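Local coordinates for GST N-terminal domain-containing protein (Pseudomonas syringae pv. tomato, PDB 3IC8) that is of unknown function but has a glutathione S-transferase-like fold and may bind glutathione, at residues H7-S12 with I34-P39; H105-V110 with L189-Q194; D172-A177 with S209-R214; F248-G253 with M277-E282. All coordinates share one frame; numbering follows the deposited sequence.

Interaction 1. Residues H7-S12 with I34-P39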
loop_
_atom_site.group_PDB
_atom_site.type_symbol
_atom_site.label_atom_id
_atom_site.label_comp_id
_atom_site.label_asym_id
_atom_site.label_seq_id
_atom_site.Cartn_x
_atom_site.Cartn_y
_atom_site.Cartn_z
ATOM N N HIS A 7 20.174 13.374 18.273
ATOM C CA HIS A 7 19.807 13.341 19.662
ATOM C C HIS A 7 18.340 13.706 19.738
ATOM O O HIS A 7 17.958 14.794 19.400
ATOM C CB HIS A 7 20.600 14.389 20.415
ATOM C CG HIS A 7 22.066 14.133 20.456
ATOM N ND1 HIS A 7 22.688 13.609 21.555
ATOM C CD2 HIS A 7 23.036 14.346 19.546
ATOM C CE1 HIS A 7 23.973 13.496 21.320
ATOM N NE2 HIS A 7 24.209 13.932 20.107
ATOM N N HIS A 8 17.511 12.779 20.170
ATOM C CA HIS A 8 16.087 13.000 20.171
ATOM C C HIS A 8 15.337 12.153 21.152
ATOM O O HIS A 8 15.873 11.272 21.741
ATOM C CB HIS A 8 15.516 12.793 18.791
ATOM C CG HIS A 8 15.499 11.375 18.355
ATOM N ND1 HIS A 8 16.623 10.600 18.336
ATOM C CD2 HIS A 8 14.500 10.598 17.902
ATOM C CE1 HIS A 8 16.315 9.398 17.912
ATOM N NE2 HIS A 8 15.035 9.377 17.630
ATOM N N TYR A 9 14.069 12.437 21.314
ATOM C CA TYR A 9 13.264 11.595 22.129
ATOM C C TYR A 9 12.409 10.845 21.171
ATOM O O TYR A 9 11.607 11.394 20.494
ATOM C CB TYR A 9 12.441 12.438 23.080
ATOM C CG TYR A 9 11.801 11.683 24.200
ATOM C CD1 TYR A 9 12.527 11.228 25.269
ATOM C CD2 TYR A 9 10.463 11.433 24.186
ATOM C CE1 TYR A 9 11.938 10.551 26.258
ATOM C CE2 TYR A 9 9.880 10.762 25.171
ATOM C CZ TYR A 9 10.612 10.322 26.201
ATOM O OH TYR A 9 9.991 9.652 27.171
ATOM N N PRO A 10 12.604 9.553 21.144
ATOM C CA PRO A 10 12.090 8.675 20.110
ATOM C C PRO A 10 10.586 8.588 19.989
ATOM O O PRO A 10 10.098 8.406 18.918
ATOM C CB PRO A 10 12.686 7.352 20.493
ATOM C CG PRO A 10 13.908 7.708 21.110
ATOM C CD PRO A 10 13.665 8.901 21.896
ATOM N N THR A 11 9.871 8.693 21.082
ATOM C CA THR A 11 8.444 8.600 21.038
ATOM C C THR A 11 7.762 9.945 20.918
ATOM O O THR A 11 6.574 10.016 20.913
ATOM C CB THR A 11 7.907 7.852 22.232
ATOM O OG1 THR A 11 8.467 8.389 23.414
ATOM C CG2 THR A 11 8.278 6.439 22.146
ATOM N N SER A 12 8.531 11.005 20.819
ATOM C CA SER A 12 7.961 12.323 20.739
ATOM C C SER A 12 7.457 12.645 19.355
ATOM O O SER A 12 8.145 12.535 18.394
ATOM C CB SER A 12 8.971 13.355 21.191
ATOM O OG SER A 12 8.497 14.648 20.988
ATOM N N ILE A 34 17.697 10.852 24.293
ATOM C CA ILE A 34 17.837 11.806 25.359
ATOM C C ILE A 34 16.830 11.585 26.447
ATOM O O ILE A 34 15.877 10.884 26.259
ATOM C CB ILE A 34 17.654 13.192 24.827
ATOM C CG1 ILE A 34 16.281 13.336 24.226
ATOM C CG2 ILE A 34 18.652 13.474 23.768
ATOM C CD1 ILE A 34 16.081 14.624 23.686
ATOM N N PRO A 35 17.032 12.230 27.576
ATOM C CA PRO A 35 16.066 12.218 28.664
ATOM C C PRO A 35 14.958 13.248 28.499
ATOM O O PRO A 35 15.206 14.306 27.993
ATOM C CB PRO A 35 16.922 12.565 29.870
ATOM C CG PRO A 35 18.149 13.074 29.360
ATOM C CD PRO A 35 18.384 12.449 28.074
ATOM N N SER A 36 13.742 12.914 28.889
ATOM C CA SER A 36 12.698 13.895 29.074
ATOM C C SER A 36 12.989 14.804 30.254
ATOM O O SER A 36 12.691 15.973 30.245
ATOM C CB SER A 36 11.343 13.225 29.253
ATOM O OG SER A 36 11.444 12.036 29.979
ATOM N N ILE A 37 13.545 14.207 31.287
ATOM C CA ILE A 37 13.808 14.820 32.570
ATOM C C ILE A 37 14.948 15.801 32.546
ATOM O O ILE A 37 15.908 15.572 31.844
ATOM C CB ILE A 37 14.236 13.739 33.510
ATOM C CG1 ILE A 37 13.047 13.219 34.282
ATOM C CG2 ILE A 37 15.290 14.232 34.399
ATOM C CD1 ILE A 37 12.470 12.037 33.676
HETATM N N MSE A 38 14.849 16.882 33.310
HETATM C CA MSE A 38 15.959 17.806 33.482
HETATM C C MSE A 38 16.974 17.265 34.440
HETATM O O MSE A 38 16.683 16.432 35.262
HETATM C CB MSE A 38 15.522 19.142 34.027
HETATM C CG MSE A 38 14.786 19.990 33.085
HETATM SE SE MSE A 38 15.698 20.392 31.500
HETATM C CE MSE A 38 14.453 19.543 30.362
ATOM N N PRO A 39 18.172 17.780 34.365
ATOM C CA PRO A 39 18.589 18.590 33.256
ATOM C C PRO A 39 19.098 17.550 32.295
ATOM O O PRO A 39 18.908 16.374 32.555
ATOM C CB PRO A 39 19.725 19.389 33.863
ATOM C CG PRO A 39 20.249 18.525 34.958
ATOM C CD PRO A 39 19.336 17.367 35.137
#
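Ile34 packs its side chain against the backbone of His8 at the point where strand 4-8 gives way to a loop. Its CG1 sits between the backbone N and the carbonyl carbon (chi1 60°), the crowded position, and from there comes within 3.3 Å of His8 O. CD1, the next atom out, rests 3.6 Å from His8 C, while the other branch, CG2, turns to the earlier part of the strand and meets His7 CB at 4.0 Å. A beta-branched isoleucine suits this place: its two branches, CG1-CD1 and CG2, can cover both the main chain of His8 and the side chain of His7. In addition, Ile34 N donates to His8 O over 3.2 Å in a nearly straight bond (167° at the hydrogen). It carries on the pairing of His8 with Val32, part of the beta-alpha-beta unit formed by strand 4-8, helix 16-25 and strand 28-33 in the thioredoxin-like domain. Tyr9 opens the type I turn that follows. Its CB touches Ile34 CG1 at 4.1 Å, and its ring presents an edge to the chain, CD1 lying 3.5 Å from Ile34 O and near the plane of the ring. The phenol OH bonds to Asp203 of the second subunit, and His7 NE2 to Gln57. The contact thus divides its work: apolar carbons cover the peptide of His8, one main-chain bond fixes the spacing, and the tyrosine keeps its polar end for the subunit interface, so that interface and strand end are probably positioned together.

Interaction 2. Residues H105-V110 with L189-Q194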
loop_
_atom_site.group_PDB
_atom_site.type_symbol
_atom_site.label_atom_id
_atom_site.label_comp_id
_atom_site.label_asym_id
_atom_site.label_seq_id
_atom_site.Cartn_x
_atom_site.Cartn_y
_atom_site.Cartn_z
ATOM N N HIS A 105 -1.901 25.793 14.794
ATOM C CA HIS A 105 -3.259 25.345 14.700
ATOM C C HIS A 105 -3.377 23.869 14.959
ATOM O O HIS A 105 -4.247 23.439 15.642
ATOM C CB HIS A 105 -3.788 25.619 13.314
ATOM C CG HIS A 105 -3.993 27.058 13.028
ATOM N ND1 HIS A 105 -5.234 27.624 12.932
ATOM C CD2 HIS A 105 -3.114 28.054 12.842
ATOM C CE1 HIS A 105 -5.113 28.909 12.702
ATOM N NE2 HIS A 105 -3.834 29.194 12.642
ATOM N N ALA A 106 -2.498 23.082 14.392
ATOM C CA ALA A 106 -2.610 21.652 14.535
ATOM C C ALA A 106 -2.488 21.173 15.968
ATOM O O ALA A 106 -3.211 20.334 16.385
ATOM C CB ALA A 106 -1.626 20.967 13.654
ATOM N N VAL A 107 -1.545 21.716 16.701
ATOM C CA VAL A 107 -1.383 21.428 18.111
ATOM C C VAL A 107 -2.475 21.911 19.048
ATOM O O VAL A 107 -2.710 21.307 20.050
ATOM C CB VAL A 107 0.020 21.704 18.619
ATOM C CG1 VAL A 107 0.977 20.931 17.834
ATOM C CG2 VAL A 107 0.345 23.117 18.543
ATOM N N SER A 108 -3.083 23.034 18.738
ATOM C CA SER A 108 -4.204 23.511 19.502
ATOM C C SER A 108 -5.374 22.582 19.399
ATOM O O SER A 108 -6.062 22.359 20.352
ATOM C CB SER A 108 -4.656 24.890 19.039
ATOM O OG SER A 108 -3.687 25.859 19.259
ATOM N N LEU A 109 -5.617 22.092 18.211
ATOM C CA LEU A 109 -6.709 21.218 17.981
ATOM C C LEU A 109 -6.601 19.913 18.695
ATOM O O LEU A 109 -7.552 19.440 19.229
ATOM C CB LEU A 109 -6.798 20.925 16.507
ATOM C CG LEU A 109 -7.420 21.956 15.605
ATOM C CD1 LEU A 109 -7.360 21.514 14.202
ATOM C CD2 LEU A 109 -8.798 22.185 16.001
ATOM N N VAL A 110 -5.449 19.299 18.626
ATOM C CA VAL A 110 -5.207 18.046 19.269
ATOM C C VAL A 110 -5.148 18.059 20.777
ATOM O O VAL A 110 -5.742 17.235 21.434
ATOM C CB VAL A 110 -3.909 17.488 18.762
ATOM C CG1 VAL A 110 -3.554 16.246 19.464
ATOM C CG2 VAL A 110 -3.988 17.268 17.315
ATOM N N LEU A 189 0.103 17.728 10.235
ATOM C CA LEU A 189 -0.966 16.779 10.032
ATOM C C LEU A 189 -0.809 15.499 10.821
ATOM O O LEU A 189 -1.748 14.841 11.126
ATOM C CB LEU A 189 -1.109 16.477 8.571
ATOM C CG LEU A 189 -1.339 17.722 7.770
ATOM C CD1 LEU A 189 -1.735 17.357 6.428
ATOM C CD2 LEU A 189 -2.372 18.569 8.387
ATOM N N TRP A 190 0.422 15.161 11.109
ATOM C CA TRP A 190 0.771 13.976 11.822
ATOM C C TRP A 190 0.178 14.032 13.220
ATOM O O TRP A 190 -0.245 13.043 13.750
ATOM C CB TRP A 190 2.283 13.837 11.819
ATOM C CG TRP A 190 2.835 12.828 12.684
ATOM C CD1 TRP A 190 3.599 13.028 13.744
ATOM C CD2 TRP A 190 2.700 11.432 12.542
ATOM N NE1 TRP A 190 3.951 11.859 14.304
ATOM C CE2 TRP A 190 3.404 10.851 13.575
ATOM C CE3 TRP A 190 2.031 10.617 11.641
ATOM C CZ2 TRP A 190 3.462 9.506 13.750
ATOM C CZ3 TRP A 190 2.098 9.283 11.809
ATOM C CH2 TRP A 190 2.804 8.733 12.855
ATOM N N PHE A 191 0.135 15.216 13.799
ATOM C CA PHE A 191 -0.487 15.392 15.089
ATOM C C PHE A 191 -1.970 15.064 15.037
ATOM O O PHE A 191 -2.472 14.417 15.903
ATOM C CB PHE A 191 -0.283 16.818 15.606
ATOM C CG PHE A 191 1.083 17.091 16.128
ATOM C CD1 PHE A 191 1.387 16.888 17.439
ATOM C CD2 PHE A 191 2.060 17.561 15.313
ATOM C CE1 PHE A 191 2.632 17.144 17.906
ATOM C CE2 PHE A 191 3.295 17.796 15.774
ATOM C CZ PHE A 191 3.585 17.592 17.068
ATOM N N LEU A 192 -2.659 15.512 14.011
ATOM C CA LEU A 192 -4.078 15.267 13.868
ATOM C C LEU A 192 -4.439 13.810 13.701
ATOM O O LEU A 192 -5.418 13.372 14.202
ATOM C CB LEU A 192 -4.682 16.090 12.761
ATOM C CG LEU A 192 -4.971 17.582 12.877
ATOM C CD1 LEU A 192 -5.293 18.115 14.209
ATOM C CD2 LEU A 192 -3.962 18.383 12.208
ATOM N N LYS A 193 -3.601 13.071 13.012
ATOM C CA LYS A 193 -3.793 11.675 12.730
ATOM C C LYS A 193 -3.774 10.780 13.960
ATOM O O LYS A 193 -4.233 9.698 13.921
ATOM C CB LYS A 193 -2.761 11.210 11.735
ATOM C CG LYS A 193 -2.927 11.768 10.370
ATOM C CD LYS A 193 -4.130 11.215 9.678
ATOM C CE LYS A 193 -3.782 10.011 8.881
ATOM N NZ LYS A 193 -4.935 9.469 8.203
ATOM N N GLN A 194 -3.241 11.290 15.047
ATOM C CA GLN A 194 -3.094 10.589 16.299
ATOM C C GLN A 194 -4.383 10.217 17.017
ATOM O O GLN A 194 -4.403 9.340 17.835
ATOM C CB GLN A 194 -2.192 11.376 17.235
ATOM C CG GLN A 194 -0.803 11.621 16.739
ATOM C CD GLN A 194 -0.137 10.406 16.203
ATOM O OE1 GLN A 194 0.169 10.327 15.046
ATOM N NE2 GLN A 194 0.076 9.448 17.046
#
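Leu192 reaches across to helix 88-110 and divides its two methyls, CD2 to Ala106 and CD1 to Leu109 and Val110. The bulk of the contact is plain apolar packing. Leu192 CD2 meets Ala106 CB at 3.8 Å, where a small alanine permits the approach; Leu192 CD1 lies 3.9 Å from Leu109 CB and 3.5 Å from Val110 CG2, Leu192 crossing each of the two at a slant.

A second kind of contact is CH-pi. Val107 CG1 stands over the centre of the Phe191 ring, 4.0 Å from its centroid and 7° off the normal, the two side chains lying side by side. Phe191 also meets the ring of Phe14 edge-to-face.

Methyls against carbonyls make the third group: Val110 CG2 is 3.5 Å from Phe191 O, and Leu192 CD1 is 3.7 Å from Ala106 O. No hydrogen bond joins the segments. Beyond them, Val107 packs on Met116 of the second subunit, and Leu192 on Phe201.

The helix axes approach to 8.6 Å and run 14° apart. Beta-branched and small residues on helix 88-110 suit this packing, and the nearly parallel pairing of helices 88-110 and 180-193 is typical of the all-helical C-terminal domain of glutathione transferases.

Interaction 3. Residues D172-A177 with S209-R214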
loop_
_atom_site.group_PDB
_atom_site.type_symbol
_atom_site.label_atom_id
_atom_site.label_comp_id
_atom_site.label_asym_id
_atom_site.label_seq_id
_atom_site.Cartn_x
_atom_site.Cartn_y
_atom_site.Cartn_z
ATOM N N ASP A 172 2.319 15.309 -7.315
ATOM C CA ASP A 172 2.782 14.447 -6.260
ATOM C C ASP A 172 3.054 15.153 -4.941
ATOM O O ASP A 172 2.742 14.657 -3.901
ATOM C CB ASP A 172 3.988 13.627 -6.726
ATOM C CG ASP A 172 3.588 12.430 -7.526
ATOM O OD1 ASP A 172 2.612 11.796 -7.171
ATOM O OD2 ASP A 172 4.226 12.127 -8.524
ATOM N N PHE A 173 3.657 16.317 -5.028
ATOM C CA PHE A 173 4.138 17.058 -3.897
ATOM C C PHE A 173 3.809 18.528 -4.039
ATOM O O PHE A 173 3.289 18.940 -5.035
ATOM C CB PHE A 173 5.619 16.850 -3.716
ATOM C CG PHE A 173 5.991 15.453 -3.452
ATOM C CD1 PHE A 173 6.393 14.641 -4.460
ATOM C CD2 PHE A 173 5.944 14.945 -2.206
ATOM C CE1 PHE A 173 6.727 13.381 -4.220
ATOM C CE2 PHE A 173 6.287 13.678 -1.982
ATOM C CZ PHE A 173 6.673 12.895 -2.990
ATOM N N LEU A 174 4.073 19.297 -3.007
ATOM C CA LEU A 174 3.664 20.683 -2.948
ATOM C C LEU A 174 4.307 21.564 -4.000
ATOM O O LEU A 174 3.699 22.454 -4.508
ATOM C CB LEU A 174 3.891 21.264 -1.555
ATOM C CG LEU A 174 3.146 20.658 -0.382
ATOM C CD1 LEU A 174 3.587 21.278 0.840
ATOM C CD2 LEU A 174 1.723 20.834 -0.512
ATOM N N PHE A 175 5.549 21.291 -4.315
ATOM C CA PHE A 175 6.262 22.054 -5.292
ATOM C C PHE A 175 6.616 21.235 -6.497
ATOM O O PHE A 175 7.589 21.496 -7.115
ATOM C CB PHE A 175 7.502 22.658 -4.701
ATOM C CG PHE A 175 7.244 23.846 -3.885
ATOM C CD1 PHE A 175 7.011 23.743 -2.553
ATOM C CD2 PHE A 175 7.251 25.086 -4.444
ATOM C CE1 PHE A 175 6.787 24.825 -1.819
ATOM C CE2 PHE A 175 7.022 26.162 -3.692
ATOM C CZ PHE A 175 6.785 26.028 -2.387
ATOM N N GLY A 176 5.823 20.247 -6.843
ATOM C CA GLY A 176 6.207 19.391 -7.928
ATOM C C GLY A 176 7.027 18.262 -7.390
ATOM O O GLY A 176 6.535 17.226 -7.072
ATOM N N ALA A 177 8.313 18.489 -7.324
ATOM C CA ALA A 177 9.215 17.646 -6.619
ATOM C C ALA A 177 9.057 17.859 -5.136
ATOM O O ALA A 177 8.607 18.871 -4.702
ATOM C CB ALA A 177 10.589 17.955 -7.032
ATOM N N SER A 209 -5.051 13.500 2.233
ATOM C CA SER A 209 -4.778 12.262 2.919
ATOM C C SER A 209 -3.863 11.347 2.114
ATOM O O SER A 209 -2.993 10.716 2.652
ATOM C CB SER A 209 -6.098 11.590 3.272
ATOM O OG SER A 209 -5.978 10.706 4.355
ATOM N N VAL A 210 -4.078 11.285 0.817
ATOM C CA VAL A 210 -3.236 10.522 -0.062
ATOM C C VAL A 210 -1.834 11.072 -0.119
ATOM O O VAL A 210 -0.881 10.348 -0.076
ATOM C CB VAL A 210 -3.827 10.526 -1.450
ATOM C CG1 VAL A 210 -2.848 10.104 -2.481
ATOM C CG2 VAL A 210 -5.029 9.704 -1.488
ATOM N N TRP A 211 -1.731 12.380 -0.230
ATOM C CA TRP A 211 -0.469 13.071 -0.262
ATOM C C TRP A 211 0.266 12.890 1.027
ATOM O O TRP A 211 1.462 12.744 1.039
ATOM C CB TRP A 211 -0.671 14.563 -0.540
ATOM C CG TRP A 211 0.492 15.390 -0.160
ATOM C CD1 TRP A 211 1.582 15.609 -0.892
ATOM C CD2 TRP A 211 0.672 16.112 1.046
ATOM N NE1 TRP A 211 2.437 16.407 -0.235
ATOM C CE2 TRP A 211 1.897 16.737 0.966
ATOM C CE3 TRP A 211 -0.089 16.284 2.191
ATOM C CZ2 TRP A 211 2.387 17.498 1.973
ATOM C CZ3 TRP A 211 0.401 17.030 3.176
ATOM C CH2 TRP A 211 1.622 17.634 3.073
ATOM N N LEU A 212 -0.464 12.924 2.120
ATOM C CA LEU A 212 0.146 12.801 3.407
ATOM C C LEU A 212 0.807 11.450 3.607
ATOM O O LEU A 212 1.871 11.377 4.135
ATOM C CB LEU A 212 -0.854 13.117 4.503
ATOM C CG LEU A 212 -0.397 12.864 5.919
ATOM C CD1 LEU A 212 0.743 13.699 6.293
ATOM C CD2 LEU A 212 -1.480 13.053 6.858
ATOM N N ASP A 213 0.159 10.392 3.165
ATOM C CA ASP A 213 0.706 9.057 3.264
ATOM C C ASP A 213 1.938 8.908 2.434
ATOM O O ASP A 213 2.841 8.210 2.785
ATOM C CB ASP A 213 -0.324 8.004 2.939
ATOM C CG ASP A 213 -1.379 7.911 3.973
ATOM O OD1 ASP A 213 -1.126 8.323 5.098
ATOM O OD2 ASP A 213 -2.479 7.450 3.675
ATOM N N ARG A 214 1.967 9.578 1.316
ATOM C CA ARG A 214 3.134 9.581 0.498
ATOM C C ARG A 214 4.330 10.218 1.179
ATOM O O ARG A 214 5.413 9.720 1.117
ATOM C CB ARG A 214 2.803 10.347 -0.762
ATOM C CG ARG A 214 3.596 10.001 -1.953
ATOM C CD ARG A 214 3.361 10.973 -3.064
ATOM N NE ARG A 214 2.208 10.610 -3.827
ATOM C CZ ARG A 214 1.127 11.347 -3.979
ATOM N NH1 ARG A 214 1.026 12.539 -3.430
ATOM N NH2 ARG A 214 0.136 10.877 -4.695
#
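The loop leading into helix 180-193, whose start carries the Ser-X-X-Asp sequence of the glutathione transferase N-capping box with Asp182 as its aspartate, packs against helix 206-216. Asp172, Phe173 and Leu174 of the loop meet Trp211 and Arg214, which stand about one turn apart on the helix. The loop meets the Trp211 indole in two ways. At its edge, in the ring plane, Asp172 O lies 3.4 Å from Trp211 CD1; over one face, Leu174 CD2 sits above the rim, while Leu174 CG is 4.0 Å from Trp211 CZ2, the two side chains crossing at about a right angle. Tryptophan suits the place because one flat group offers both a hydrocarbon surface and an N-H: NE1 donates to Asp182 OD1, the same oxygen that takes the backbone N of Leu174, so loop and helix share one acceptor. Arg214 works nearer the solvent. Arg214 CD touches Phe173 CZ at 3.8 Å, and the guanidinium is too far from that ring for more than a weak cation-pi attraction. A bend at chi3 (-85°) swings Arg214 NE back toward Asp172, whose OD1 lies 3.6 Å from NE in a salt bridge. The carboxylate and guanidinium planes are 62° apart, and OD1 stands over the face of the guanidinium with no N-H aimed at it, so the attraction is one of charge alone. Asp172 and Phe173 also pack on the third subunit. The same arginine brings NH1 to 2.8 Å from the main-chain oxygen Asp172 O.

Interaction 4. Residues F248-G253 with M277-E282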
loop_
_atom_site.group_PDB
_atom_site.type_symbol
_atom_site.label_atom_id
_atom_site.label_comp_id
_atom_site.label_asym_id
_atom_site.label_seq_id
_atom_site.Cartn_x
_atom_site.Cartn_y
_atom_site.Cartn_z
ATOM N N PHE A 248 31.120 37.691 4.725
ATOM C CA PHE A 248 29.896 38.333 5.106
ATOM C C PHE A 248 30.216 39.382 6.114
ATOM O O PHE A 248 31.087 39.192 6.923
ATOM C CB PHE A 248 29.001 37.262 5.721
ATOM C CG PHE A 248 27.699 37.750 6.230
ATOM C CD1 PHE A 248 26.716 38.137 5.378
ATOM C CD2 PHE A 248 27.439 37.761 7.565
ATOM C CE1 PHE A 248 25.527 38.550 5.867
ATOM C CE2 PHE A 248 26.268 38.167 8.033
ATOM C CZ PHE A 248 25.312 38.560 7.195
ATOM N N ILE A 249 29.489 40.481 6.082
ATOM C CA ILE A 249 29.635 41.473 7.110
ATOM C C ILE A 249 28.416 41.436 7.955
ATOM O O ILE A 249 27.334 41.617 7.482
ATOM C CB ILE A 249 29.728 42.889 6.543
ATOM C CG1 ILE A 249 30.734 42.964 5.407
ATOM C CG2 ILE A 249 30.109 43.859 7.626
ATOM C CD1 ILE A 249 30.222 43.717 4.208
ATOM N N ASP A 250 28.593 41.224 9.230
ATOM C CA ASP A 250 27.469 41.137 10.092
ATOM C C ASP A 250 26.713 42.437 10.165
ATOM O O ASP A 250 27.283 43.501 10.186
ATOM C CB ASP A 250 27.919 40.718 11.464
ATOM C CG ASP A 250 26.789 40.407 12.348
ATOM O OD1 ASP A 250 26.141 41.326 12.834
ATOM O OD2 ASP A 250 26.521 39.234 12.557
ATOM N N PRO A 251 25.406 42.325 10.215
ATOM C CA PRO A 251 24.513 43.461 10.347
ATOM C C PRO A 251 24.715 44.193 11.646
ATOM O O PRO A 251 24.529 45.381 11.705
ATOM C CB PRO A 251 23.147 42.811 10.326
ATOM C CG PRO A 251 23.328 41.635 9.575
ATOM C CD PRO A 251 24.669 41.124 9.840
ATOM N N ASN A 252 25.057 43.485 12.691
ATOM C CA ASN A 252 25.232 44.148 13.952
ATOM C C ASN A 252 26.673 44.350 14.353
ATOM O O ASN A 252 26.956 44.650 15.472
ATOM C CB ASN A 252 24.429 43.469 15.040
ATOM C CG ASN A 252 22.954 43.729 14.918
ATOM O OD1 ASN A 252 22.530 44.859 14.783
ATOM N ND2 ASN A 252 22.170 42.686 14.974
ATOM N N GLY A 253 27.583 44.173 13.424
ATOM C CA GLY A 253 28.983 44.378 13.693
ATOM C C GLY A 253 29.737 43.249 14.361
ATOM O O GLY A 253 30.901 43.381 14.670
HETATM N N MSE A 277 32.878 32.126 15.845
HETATM C CA MSE A 277 33.847 31.759 14.852
HETATM C C MSE A 277 33.463 32.114 13.438
HETATM O O MSE A 277 34.309 32.278 12.605
HETATM C CB MSE A 277 34.115 30.275 14.988
HETATM C CG MSE A 277 34.538 29.914 16.388
HETATM SE SE MSE A 277 36.387 30.260 16.734
HETATM C CE MSE A 277 37.023 29.228 15.290
ATOM N N PHE A 278 32.173 32.183 13.167
ATOM C CA PHE A 278 31.696 32.498 11.849
ATOM C C PHE A 278 30.339 33.139 11.924
ATOM O O PHE A 278 29.516 32.733 12.693
ATOM C CB PHE A 278 31.631 31.219 11.040
ATOM C CG PHE A 278 31.014 31.366 9.692
ATOM C CD1 PHE A 278 31.785 31.591 8.593
ATOM C CD2 PHE A 278 29.669 31.240 9.519
ATOM C CE1 PHE A 278 31.234 31.703 7.391
ATOM C CE2 PHE A 278 29.129 31.352 8.304
ATOM C CZ PHE A 278 29.910 31.588 7.247
ATOM N N THR A 279 30.131 34.160 11.118
ATOM C CA THR A 279 28.843 34.774 10.939
ATOM C C THR A 279 28.566 34.774 9.463
ATOM O O THR A 279 29.390 35.155 8.682
ATOM C CB THR A 279 28.789 36.178 11.524
ATOM O OG1 THR A 279 27.498 36.722 11.321
ATOM C CG2 THR A 279 29.737 37.054 10.841
ATOM N N GLY A 280 27.394 34.309 9.089
ATOM C CA GLY A 280 27.061 34.052 7.708
ATOM C C GLY A 280 25.615 34.299 7.433
ATOM O O GLY A 280 24.888 34.633 8.313
ATOM N N ARG A 281 25.229 34.168 6.183
ATOM C CA ARG A 281 23.868 34.399 5.753
ATOM C C ARG A 281 22.867 33.439 6.375
ATOM O O ARG A 281 21.794 33.817 6.774
ATOM C CB ARG A 281 23.804 34.247 4.251
ATOM C CG ARG A 281 24.284 35.409 3.487
ATOM C CD ARG A 281 24.678 34.988 2.092
ATOM N NE ARG A 281 25.413 36.014 1.369
ATOM C CZ ARG A 281 26.661 36.379 1.630
ATOM N NH1 ARG A 281 27.339 35.813 2.608
ATOM N NH2 ARG A 281 27.234 37.315 0.904
ATOM N N GLU A 282 23.255 32.187 6.439
ATOM C CA GLU A 282 22.467 31.164 7.031
ATOM C C GLU A 282 22.939 30.739 8.395
ATOM O O GLU A 282 22.259 29.997 9.053
ATOM C CB GLU A 282 22.497 29.963 6.120
ATOM C CG GLU A 282 21.877 30.198 4.796
ATOM C CD GLU A 282 20.363 30.261 4.836
ATOM O OE1 GLU A 282 19.763 29.711 5.744
ATOM O OE2 GLU A 282 19.767 30.865 3.948
#
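The ring of Phe248 carries the peptide between Gly280 and Arg281 over one face: Arg281 N lies 4.2 Å above its centre, and Gly280 C sits nearer the rim. Phe248 CG is anti to the backbone N (chi1 178°), which sends the ring across to the other segment. Thr279 O approaches obliquely, 3.4 Å from Phe248 CD2. The second flat group, the Arg281 guanidinium, has Phe248 CD1 over one face, NH1 being 3.7 Å from that carbon and the two planes 55° apart; the charge of Arg281 is met by Glu246. Glycine suits position 280 because a CB there would clash with Phe278 CE2; Gly280 CA packs 3.7 Å from Phe248 CD2. The polar part is one bond, Thr279 OG1 donating over 3.0 Å to Asp250 OD2, which accepts on its anti lone pair, directed away from OD1. Threonine suits the place because OG1, anti to its backbone N, gives the bond while CG2 packs near Phe248 and Asp250 CB. Asp250 OD2 also forms a salt bridge with Arg302. Asp250 OD1 faces Asn252 N as in an Asx turn, though the modelled distance is doubtfully short. The loop 248-253, which follows helix 228-237 and leads toward strand 259-264, thus packs on the end of strand 272-279, next to the classic beta bulge that Met277 and Phe278 form opposite Ile285 of strand 284-290.

Interactions 1 and 2 are buried, whereas 3 and 4 are only partly so, and the chemistry follows: 2 is held by apolar and CH-pi packing with no hydrogen bond between its segments and 1 adds a single main-chain bond, while 3 and 4 bring in carboxylates and arginines. Interactions 2 and 3 share the C-terminal helical domain and touch directly, Leu189 packing on Trp211 and Leu212. Interactions 1 and 4 reach the same mixed sheet from distant places, their centres about 32 Å apart. Interactions 1 and 2 also meet across an interface with the second subunit: Lys193 NZ and its main-chain O bond to Tyr9 OH and Thr11 OG1 of that subunit. Interaction 4 touches no other chain of the assembly.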